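V-type ATP synthase alpha chain (Nanoarchaeum equitans Kin4-M, PDB 5BN3) is subunit A (alpha chain) of a V-type ATP synthase, a P-loop protein of the ATP synthase alpha/beta family, modelled here with ADP and magnesium. Local coordinates at residues A[5-9]-A[10-14]; A[234-237]-A[238-242]; A[456-459]-A[460-463]. All blocks are in the same frame, centred on the assembly; numbering follows the deposited sequence.

Contact 1: A[5-9]-A[10-14]; sequences ISING and PLVIA
The flat peptide carbonyl of I13 receives two donors from across the hairpin: I5 N lies 2.8 Å and S6 N 3.2 Å from I13 O, each tilted about 20° from the carbonyl plane. The carbonyl of N8 is met differently, with L11 N standing above its plane at 3.0 Å from N8 O. N8 N in turn bonds L11 O at 2.8 Å. I5 and S6 thus both face I13, forming a classic beta bulge in a tight hairpin of antiparallel strands 3-8 and 11-15. A type II' turn from N8 to L11 closes it, with G9 at positive phi (59°) and P10 next. The hairpin lies in the N-terminal beta-barrel domain, strand 11-15 pairing on with strand 42-47 and strand 3-8 with a strand of the chain of NEQ263. S6 CB and I13 CB pack at 3.9 Å on one face. I5, its CG1 wedged between backbone N and carbonyl carbon (chi1 71°), brings CG1 to 3.7 Å from I13 CG2. I7 CG1 and V12 CG2 meet more loosely, at 4.3 Å, on the opposite face. Within its own chain, N8 OD1 accepts from R335 NH1. The hydroxyl of S6 bonds to the carbonyl of A34 in the chain of NEQ263.

Contact 2: A[234-237]-A[238-242]; sequences QQIA and KWADS
The carbonyls of Q234, Q235 and I236 accept the N-H groups of K238, W239 and A240 in the last regular turn of helix 229-239, before A240 leaves helical phi/psi. K238 N lies 2.8 Å from Q234 O. W239 N is 3.0 Å from Q235 O, and for the third bond A240 N is 2.9 Å from I236 O. Among the side chains, Q235 links to two residues of the next turn. A bend at chi2 (-58°) turns its amide toward the following turn, where Q235 OE1 takes K238 NZ at 3.1 Å, the ammonium lying almost in line with the carbonyl bond; the lysine reaches it with its chain extended beyond CG. The other end of the amide, Q235 NE2, comes to the edge of the W239 ring, 3.6 Å from W239 NE1, and the two planes stand 79° apart. These two donors do not bond each other; both give to S499 OG, which joins them, so the amide of Q235 is held at both ends. On another side of the helix, I236 CG2 packs on A240 CB at 4.1 Å. The helix starts within the probable P-loop, and Q235 also touches A493 of the ADP pocket. R279 bonds the carbonyls of A237, A240 and S242, while Q234 and A237 lean on strand 244-250, and I236 and A237 on N318 of strand 314-320, so this part of the helix lies against the central sheet.

Contact 3: A[456-459]-A[460-463]; sequences SELM and DIVS
V462 packs back on L458 and M459 just after helix 441-458. Its CB lies 3.6 Å from both L458 O and M459 O. Beyond it the valine divides. V462 CG2, set beside the backbone N, comes to 3.4 Å from L458 O and, on the methionine, to 3.5 Å from M459 CE. V462 CG1, anti to that N (chi1 155°), touches the same methyl, M459 CE, more loosely at 4.1 Å. M459 makes this possible by folding its chain twice, at chi2 (-90°) and chi3, so that its end methyl lies alongside the valine and the two side chains point the same way. The backbone beneath them is tied by one i to i+4 bond, V462 N to L458 O at 2.9 Å, with the donor in the carbonyl plane.

The remaining links are looser. L458 CD2 and I461 CD1 meet at 4.2 Å, the two side chains crossing at a slant. D460 turns its carboxylate back toward the preceding turn, where D460 OD2 lies 3.5 Å from E457 O and 3.6 Å from S456 O. All three are acceptors, so the aspartate gains no bond from these carbonyls; their partial negative charge might raise its pKa slightly, though the residue is exposed. A weak bond from S463 N to D460 O continues the chain's curl. Helical backbone angles thus persist through 460-462 although the regular run of bonds is not present, in the C-terminal domain of V- and A-type subunits.

E457 pairs with R454 in a salt bridge and also packs on K312 of the chain of NEQ263, whose T358 meets I461. Within the chain, L458 lies against E474, Y477 and L478 of helix 472-489, and M459 touches L478 as well.

Overall arrangement
The three contacts follow one another along the chain, in three different domains, and do not touch: their centres are 41 Å (contacts 1 and 2), 36 Å (2 and 3) and 58 Å (1 and 3) apart. Contact 1, although far from the centre of the chain, is buried between strand 42-47 and helix 322-335 of its own chain and the chain of NEQ263, into which its sheet runs; main-chain bonds and branched aliphatic residues dominate it. Contact 2, nearest the centre and partly buried, mixes helical bonds with an amide, an ammonium and an indole near the ADP pocket. Contact 3 is at the surface, with few bonds and mostly methyl packing. Contact 2 ends a helix and contact 3 follows one, whereas contact 1 joins two strands.

Contact 1: A[5-9]-A[10-14]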
ATOM      1  N   ILE A   5     -25.848  -0.825  30.179  1.00 46.05           N
ATOM      2  CA  ILE A   5     -24.842   0.089  30.715  1.00 49.93           C
ATOM      3  C   ILE A   5     -24.094   0.810  29.594  1.00 53.65           C
ATOM      4  O   ILE A   5     -23.335   1.749  29.845  1.00 50.31           O
ATOM      5  CB  ILE A   5     -23.837  -0.619  31.647  1.00 63.93           C
ATOM      6  CG1 ILE A   5     -22.898  -1.521  30.847  1.00 62.97           C
ATOM      7  CG2 ILE A   5     -24.564  -1.408  32.730  1.00 57.16           C
ATOM      8  CD1 ILE A   5     -21.731  -2.038  31.655  1.00 67.01           C
ATOM      9  N   SER A   6     -24.317   0.368  28.357  1.00 51.40           N
ATOM     10  CA  SER A   6     -23.686   0.992  27.198  1.00 49.96           C
ATOM     11  C   SER A   6     -24.413   0.680  25.896  1.00 46.97           C
ATOM     12  O   SER A   6     -24.936  -0.420  25.713  1.00 45.57           O
ATOM     13  CB  SER A   6     -22.234   0.533  27.076  1.00 57.15           C
ATOM     14  OG  SER A   6     -21.549   1.273  26.081  1.00 66.98           O
ATOM     15  N   ILE A   7     -24.439   1.658  24.995  1.00 44.16           N
ATOM     16  CA  ILE A   7     -24.966   1.460  23.650  1.00 47.94           C
ATOM     17  C   ILE A   7     -23.963   1.993  22.628  1.00 53.83           C
ATOM     18  O   ILE A   7     -23.628   3.178  22.631  1.00 45.86           O
ATOM     19  CB  ILE A   7     -26.318   2.166  23.458  1.00 52.25           C
ATOM     20  CG1 ILE A   7     -27.306   1.721  24.538  1.00 54.88           C
ATOM     21  CG2 ILE A   7     -26.891   1.865  22.082  1.00 49.75           C
ATOM     22  CD1 ILE A   7     -28.133   2.847  25.104  1.00 48.61           C
ATOM     23  N   ASN A   8     -23.480   1.107  21.762  1.00 48.49           N
ATOM     24  CA  ASN A   8     -22.482   1.463  20.758  1.00 45.65           C
ATOM     25  C   ASN A   8     -22.869   0.839  19.427  1.00 47.36           C
ATOM     26  O   ASN A   8     -22.508  -0.304  19.141  1.00 38.62           O
ATOM     27  CB  ASN A   8     -21.100   0.971  21.198  1.00 43.43           C
ATOM     28  CG  ASN A   8     -19.988   1.414  20.263  1.00 48.07           C
ATOM     29  OD1 ASN A   8     -20.198   2.226  19.360  1.00 55.48           O
ATOM     30  ND2 ASN A   8     -18.791   0.885  20.485  1.00 56.64           N
ATOM     31  N   GLY A   9     -23.611   1.590  18.618  1.00 43.23           N
ATOM     32  CA  GLY A   9     -24.152   1.058  17.382  1.00 56.34           C
ATOM     33  C   GLY A   9     -25.052  -0.131  17.654  1.00 52.23           C
ATOM     34  O   GLY A   9     -25.919  -0.069  18.526  1.00 52.77           O
ATOM     35  N   PRO A  10     -24.834  -1.229  16.917  1.00 46.85           N
ATOM     36  CA  PRO A  10     -25.621  -2.458  17.047  1.00 44.18           C
ATOM     37  C   PRO A  10     -25.229  -3.255  18.285  1.00 48.41           C
ATOM     38  O   PRO A  10     -25.836  -4.294  18.549  1.00 43.45           O
ATOM     39  CB  PRO A  10     -25.236  -3.240  15.791  1.00 43.97           C
ATOM     40  CG  PRO A  10     -23.830  -2.813  15.524  1.00 44.96           C
ATOM     41  CD  PRO A  10     -23.776  -1.358  15.899  1.00 47.25           C
ATOM     42  N   LEU A  11     -24.224  -2.786  19.023  1.00 37.60           N
ATOM     43  CA  LEU A  11     -23.774  -3.482  20.226  1.00 40.79           C
ATOM     44  C   LEU A  11     -24.322  -2.849  21.505  1.00 42.97           C
ATOM     45  O   LEU A  11     -24.148  -1.653  21.743  1.00 46.70           O
ATOM     46  CB  LEU A  11     -22.244  -3.522  20.293  1.00 38.98           C
ATOM     47  CG  LEU A  11     -21.654  -4.234  21.517  1.00 46.59           C
ATOM     48  CD1 LEU A  11     -21.868  -5.733  21.415  1.00 43.28           C
ATOM     49  CD2 LEU A  11     -20.177  -3.912  21.704  1.00 49.48           C
ATOM     50  N   VAL A  12     -24.981  -3.663  22.325  1.00 46.83           N
ATOM     51  CA  VAL A  12     -25.445  -3.230  23.639  1.00 43.79           C
ATOM     52  C   VAL A  12     -24.730  -4.025  24.730  1.00 45.22           C
ATOM     53  O   VAL A  12     -24.619  -5.249  24.641  1.00 49.80           O
ATOM     54  CB  VAL A  12     -26.973  -3.392  23.779  1.00 53.97           C
ATOM     55  CG1 VAL A  12     -27.395  -3.369  25.244  1.00 48.51           C
ATOM     56  CG2 VAL A  12     -27.686  -2.303  23.006  1.00 45.68           C
ATOM     57  N   ILE A  13     -24.223  -3.326  25.741  1.00 39.57           N
ATOM     58  CA  ILE A  13     -23.630  -3.982  26.901  1.00 48.25           C
ATOM     59  C   ILE A  13     -24.595  -3.875  28.077  1.00 44.59           C
ATOM     60  O   ILE A  13     -25.090  -2.788  28.389  1.00 44.25           O
ATOM     61  CB  ILE A  13     -22.263  -3.372  27.273  1.00 53.25           C
ATOM     62  CG1 ILE A  13     -21.294  -3.500  26.095  1.00 53.43           C
ATOM     63  CG2 ILE A  13     -21.679  -4.061  28.498  1.00 49.12           C
ATOM     64  CD1 ILE A  13     -19.969  -2.792  26.301  1.00 48.79           C
ATOM     65  N   ALA A  14     -24.872  -5.007  28.717  1.00 49.21           N
ATOM     66  CA  ALA A  14     -25.809  -5.042  29.833  1.00 50.70           C
ATOM     67  C   ALA A  14     -25.219  -5.735  31.053  1.00 51.87           C
ATOM     68  O   ALA A  14     -24.460  -6.697  30.923  1.00 54.07           O
ATOM     69  CB  ALA A  14     -27.102  -5.726  29.416  1.00 48.43           C
TER

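Contact 2: A[234-237]-A[238-242]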
ATOM      1  N   GLN A 234     -30.545 -14.237  -9.952  1.00 30.89           N
ATOM      2  CA  GLN A 234     -31.983 -14.252 -10.211  1.00 35.06           C
ATOM      3  C   GLN A 234     -32.334 -15.190 -11.362  1.00 36.38           C
ATOM      4  O   GLN A 234     -33.371 -15.852 -11.333  1.00 35.32           O
ATOM      5  CB  GLN A 234     -32.501 -12.837 -10.500  1.00 35.26           C
ATOM      6  CG  GLN A 234     -32.606 -11.944  -9.267  1.00 44.68           C
ATOM      7  CD  GLN A 234     -33.072 -10.536  -9.595  1.00 52.77           C
ATOM      8  OE1 GLN A 234     -33.107 -10.134 -10.760  1.00 52.31           O
ATOM      9  NE2 GLN A 234     -33.431  -9.778  -8.565  1.00 40.95           N
ATOM     10  N   GLN A 235     -31.472 -15.235 -12.375  1.00 35.14           N
ATOM     11  CA  GLN A 235     -31.643 -16.167 -13.489  1.00 35.76           C
ATOM     12  C   GLN A 235     -31.572 -17.608 -13.010  1.00 33.14           C
ATOM     13  O   GLN A 235     -32.350 -18.455 -13.444  1.00 35.48           O
ATOM     14  CB  GLN A 235     -30.577 -15.931 -14.561  1.00 34.45           C
ATOM     15  CG  GLN A 235     -30.826 -14.707 -15.419  1.00 42.23           C
ATOM     16  CD  GLN A 235     -32.164 -14.755 -16.127  1.00 47.77           C
ATOM     17  OE1 GLN A 235     -33.117 -14.089 -15.722  1.00 43.82           O
ATOM     18  NE2 GLN A 235     -32.242 -15.541 -17.194  1.00 38.49           N
ATOM     19  N   ILE A 236     -30.622 -17.883 -12.123  1.00 32.71           N
ATOM     20  CA  ILE A 236     -30.519 -19.202 -11.515  1.00 30.44           C
ATOM     21  C   ILE A 236     -31.774 -19.486 -10.690  1.00 39.81           C
ATOM     22  O   ILE A 236     -32.366 -20.550 -10.811  1.00 36.09           O
ATOM     23  CB  ILE A 236     -29.259 -19.320 -10.631  1.00 32.00           C
ATOM     24  CG1 ILE A 236     -27.998 -19.164 -11.487  1.00 39.43           C
ATOM     25  CG2 ILE A 236     -29.239 -20.650  -9.903  1.00 31.67           C
ATOM     26  CD1 ILE A 236     -26.711 -19.137 -10.687  1.00 39.13           C
ATOM     27  N   ALA A 237     -32.189 -18.524  -9.872  1.00 32.11           N
ATOM     28  CA  ALA A 237     -33.400 -18.678  -9.068  1.00 35.52           C
ATOM     29  C   ALA A 237     -34.636 -18.940  -9.934  1.00 38.39           C
ATOM     30  O   ALA A 237     -35.556 -19.644  -9.514  1.00 35.39           O
ATOM     31  CB  ALA A 237     -33.607 -17.456  -8.195  1.00 33.25           C
ATOM     32  N   LYS A 238     -34.650 -18.376 -11.141  1.00 32.27           N
ATOM     33  CA  LYS A 238     -35.759 -18.563 -12.079  1.00 37.30           C
ATOM     34  C   LYS A 238     -35.810 -19.957 -12.685  1.00 43.39           C
ATOM     35  O   LYS A 238     -36.821 -20.650 -12.584  1.00 40.31           O
ATOM     36  CB  LYS A 238     -35.657 -17.563 -13.236  1.00 38.60           C
ATOM     37  CG  LYS A 238     -36.225 -16.181 -12.981  1.00 48.77           C
ATOM     38  CD  LYS A 238     -36.218 -15.379 -14.280  1.00 41.45           C
ATOM     39  CE  LYS A 238     -36.193 -13.884 -14.026  1.00 52.83           C
ATOM     40  NZ  LYS A 238     -35.997 -13.126 -15.294  1.00 53.19           N
ATOM     41  N   TRP A 239     -34.719 -20.356 -13.333  1.00 39.13           N
ATOM     42  CA  TRP A 239     -34.748 -21.526 -14.212  1.00 38.50           C
ATOM     43  C   TRP A 239     -34.022 -22.771 -13.706  1.00 46.31           C
ATOM     44  O   TRP A 239     -33.992 -23.786 -14.401  1.00 41.73           O
ATOM     45  CB  TRP A 239     -34.187 -21.163 -15.592  1.00 37.88           C
ATOM     46  CG  TRP A 239     -34.777 -19.925 -16.213  1.00 35.72           C
ATOM     47  CD1 TRP A 239     -34.090 -18.858 -16.723  1.00 39.98           C
ATOM     48  CD2 TRP A 239     -36.168 -19.629 -16.398  1.00 35.31           C
ATOM     49  NE1 TRP A 239     -34.966 -17.920 -17.211  1.00 40.37           N
ATOM     50  CE2 TRP A 239     -36.248 -18.368 -17.024  1.00 39.13           C
ATOM     51  CE3 TRP A 239     -37.353 -20.308 -16.097  1.00 44.91           C
ATOM     52  CZ2 TRP A 239     -37.469 -17.773 -17.352  1.00 39.68           C
ATOM     53  CZ3 TRP A 239     -38.558 -19.716 -16.420  1.00 43.57           C
ATOM     54  CH2 TRP A 239     -38.609 -18.464 -17.041  1.00 41.37           C
ATOM     55  N   ALA A 240     -33.428 -22.706 -12.518  1.00 37.65           N
ATOM     56  CA  ALA A 240     -32.667 -23.851 -12.013  1.00 41.48           C
ATOM     57  C   ALA A 240     -33.523 -25.103 -11.866  1.00 44.44           C
ATOM     58  O   ALA A 240     -34.681 -25.040 -11.446  1.00 42.01           O
ATOM     59  CB  ALA A 240     -32.000 -23.526 -10.692  1.00 37.54           C
ATOM     60  N   ASP A 241     -32.937 -26.240 -12.226  1.00 38.58           N
ATOM     61  CA  ASP A 241     -33.577 -27.530 -12.034  1.00 38.38           C
ATOM     62  C   ASP A 241     -33.509 -27.847 -10.542  1.00 50.19           C
ATOM     63  O   ASP A 241     -32.505 -28.364 -10.048  1.00 61.74           O
ATOM     64  CB  ASP A 241     -32.850 -28.590 -12.860  1.00 44.28           C
ATOM     65  CG  ASP A 241     -33.631 -29.883 -12.980  1.00 73.29           C
ATOM     66  OD1 ASP A 241     -34.823 -29.904 -12.607  1.00 73.76           O
ATOM     67  OD2 ASP A 241     -33.048 -30.879 -13.458  1.00 93.10           O
ATOM     68  N   SER A 242     -34.577 -27.512  -9.823  1.00 44.28           N
ATOM     69  CA  SER A 242     -34.588 -27.609  -8.365  1.00 39.20           C
ATOM     70  C   SER A 242     -36.013 -27.698  -7.830  1.00 38.18           C
ATOM     71  O   SER A 242     -36.941 -27.153  -8.430  1.00 44.33           O
ATOM     72  CB  SER A 242     -33.879 -26.392  -7.760  1.00 43.70           C
ATOM     73  OG  SER A 242     -33.753 -26.510  -6.353  1.00 46.54           O
TER

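Contact 3: A[456-459]-A[460-463]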
ATOM      1  N   SER A 456      -7.583 -15.329 -27.187  1.00 46.98           N
ATOM      2  CA  SER A 456      -7.002 -14.489 -26.148  1.00 52.34           C
ATOM      3  C   SER A 456      -5.513 -14.244 -26.390  1.00 45.26           C
ATOM      4  O   SER A 456      -5.030 -13.120 -26.244  1.00 48.97           O
ATOM      5  CB  SER A 456      -7.214 -15.131 -24.778  1.00 56.42           C
ATOM      6  OG  SER A 456      -6.619 -14.353 -23.759  1.00 76.26           O
ATOM      7  N   GLU A 457      -4.794 -15.301 -26.758  1.00 49.92           N
ATOM      8  CA  GLU A 457      -3.372 -15.201 -27.072  1.00 51.14           C
ATOM      9  C   GLU A 457      -3.123 -14.256 -28.242  1.00 66.35           C
ATOM     10  O   GLU A 457      -2.088 -13.595 -28.307  1.00 75.07           O
ATOM     11  CB  GLU A 457      -2.801 -16.583 -27.412  1.00 59.83           C
ATOM     12  CG  GLU A 457      -2.823 -17.590 -26.271  1.00 58.47           C
ATOM     13  CD  GLU A 457      -2.443 -18.988 -26.728  1.00 83.61           C
ATOM     14  OE1 GLU A 457      -2.179 -19.172 -27.937  1.00 79.20           O
ATOM     15  OE2 GLU A 457      -2.412 -19.905 -25.879  1.00 80.80           O
ATOM     16  N   LEU A 458      -4.082 -14.193 -29.163  1.00 55.91           N
ATOM     17  CA  LEU A 458      -3.920 -13.444 -30.409  1.00 60.26           C
ATOM     18  C   LEU A 458      -4.229 -11.950 -30.291  1.00 67.57           C
ATOM     19  O   LEU A 458      -3.725 -11.148 -31.078  1.00 62.47           O
ATOM     20  CB  LEU A 458      -4.778 -14.068 -31.516  1.00 49.81           C
ATOM     21  CG  LEU A 458      -4.336 -15.430 -32.057  1.00 57.47           C
ATOM     22  CD1 LEU A 458      -5.366 -16.005 -33.015  1.00 58.06           C
ATOM     23  CD2 LEU A 458      -2.998 -15.306 -32.751  1.00 68.13           C
ATOM     24  N   MET A 459      -5.047 -11.576 -29.310  1.00 76.16           N
ATOM     25  CA  MET A 459      -5.518 -10.195 -29.186  1.00 77.40           C
ATOM     26  C   MET A 459      -4.436  -9.210 -28.737  1.00 79.22           C
ATOM     27  O   MET A 459      -4.612  -7.995 -28.851  1.00 79.89           O
ATOM     28  CB  MET A 459      -6.725 -10.121 -28.246  1.00 78.00           C
ATOM     29  CG  MET A 459      -7.986 -10.802 -28.770  1.00 76.11           C
ATOM     30  SD  MET A 459      -9.082  -9.735 -29.732  1.00127.13           S
ATOM     31  CE  MET A 459      -8.415  -9.942 -31.381  1.00 73.22           C
ATOM     32  N   ASP A 460      -3.326  -9.734 -28.227  1.00 74.85           N
ATOM     33  CA  ASP A 460      -2.191  -8.907 -27.828  1.00 79.03           C
ATOM     34  C   ASP A 460      -1.316  -8.628 -29.047  1.00 87.91           C
ATOM     35  O   ASP A 460      -0.736  -7.549 -29.182  1.00 95.98           O
ATOM     36  CB  ASP A 460      -1.372  -9.623 -26.753  1.00 97.33           C
ATOM     37  CG  ASP A 460      -2.236 -10.427 -25.799  1.00100.84           C
ATOM     38  OD1 ASP A 460      -3.302  -9.925 -25.382  1.00 98.28           O
ATOM     39  OD2 ASP A 460      -1.846 -11.567 -25.467  1.00 93.05           O
ATOM     40  N   ILE A 461      -1.227  -9.623 -29.925  1.00 83.67           N
ATOM     41  CA  ILE A 461      -0.544  -9.489 -31.206  1.00 86.88           C
ATOM     42  C   ILE A 461      -1.332  -8.540 -32.106  1.00 88.09           C
ATOM     43  O   ILE A 461      -0.754  -7.756 -32.861  1.00 86.62           O
ATOM     44  CB  ILE A 461      -0.417 -10.859 -31.913  1.00 87.35           C
ATOM     45  CG1 ILE A 461       0.274 -11.881 -31.006  1.00 98.39           C
ATOM     46  CG2 ILE A 461       0.331 -10.721 -33.224  1.00 91.95           C
ATOM     47  CD1 ILE A 461       0.481 -13.243 -31.658  1.00 96.97           C
ATOM     48  N   VAL A 462      -2.657  -8.617 -32.008  1.00 80.63           N
ATOM     49  CA  VAL A 462      -3.561  -7.749 -32.761  1.00 81.64           C
ATOM     50  C   VAL A 462      -3.246  -6.268 -32.535  1.00 89.28           C
ATOM     51  O   VAL A 462      -3.399  -5.444 -33.439  1.00 94.20           O
ATOM     52  CB  VAL A 462      -5.040  -8.081 -32.441  1.00 75.83           C
ATOM     53  CG1 VAL A 462      -5.950  -6.885 -32.680  1.00 74.50           C
ATOM     54  CG2 VAL A 462      -5.491  -9.277 -33.266  1.00 72.47           C
ATOM     55  N   SER A 463      -2.756  -5.943 -31.341  1.00 82.28           N
ATOM     56  CA  SER A 463      -2.231  -4.608 -31.062  1.00 93.39           C
ATOM     57  C   SER A 463      -0.896  -4.386 -31.780  1.00 96.68           C
ATOM     58  O   SER A 463       0.088  -3.956 -31.172  1.00 94.82           O
ATOM     59  CB  SER A 463      -2.065  -4.396 -29.556  1.00 85.82           C
ATOM     60  OG  SER A 463      -3.288  -4.614 -28.875  1.00 82.23           O
TER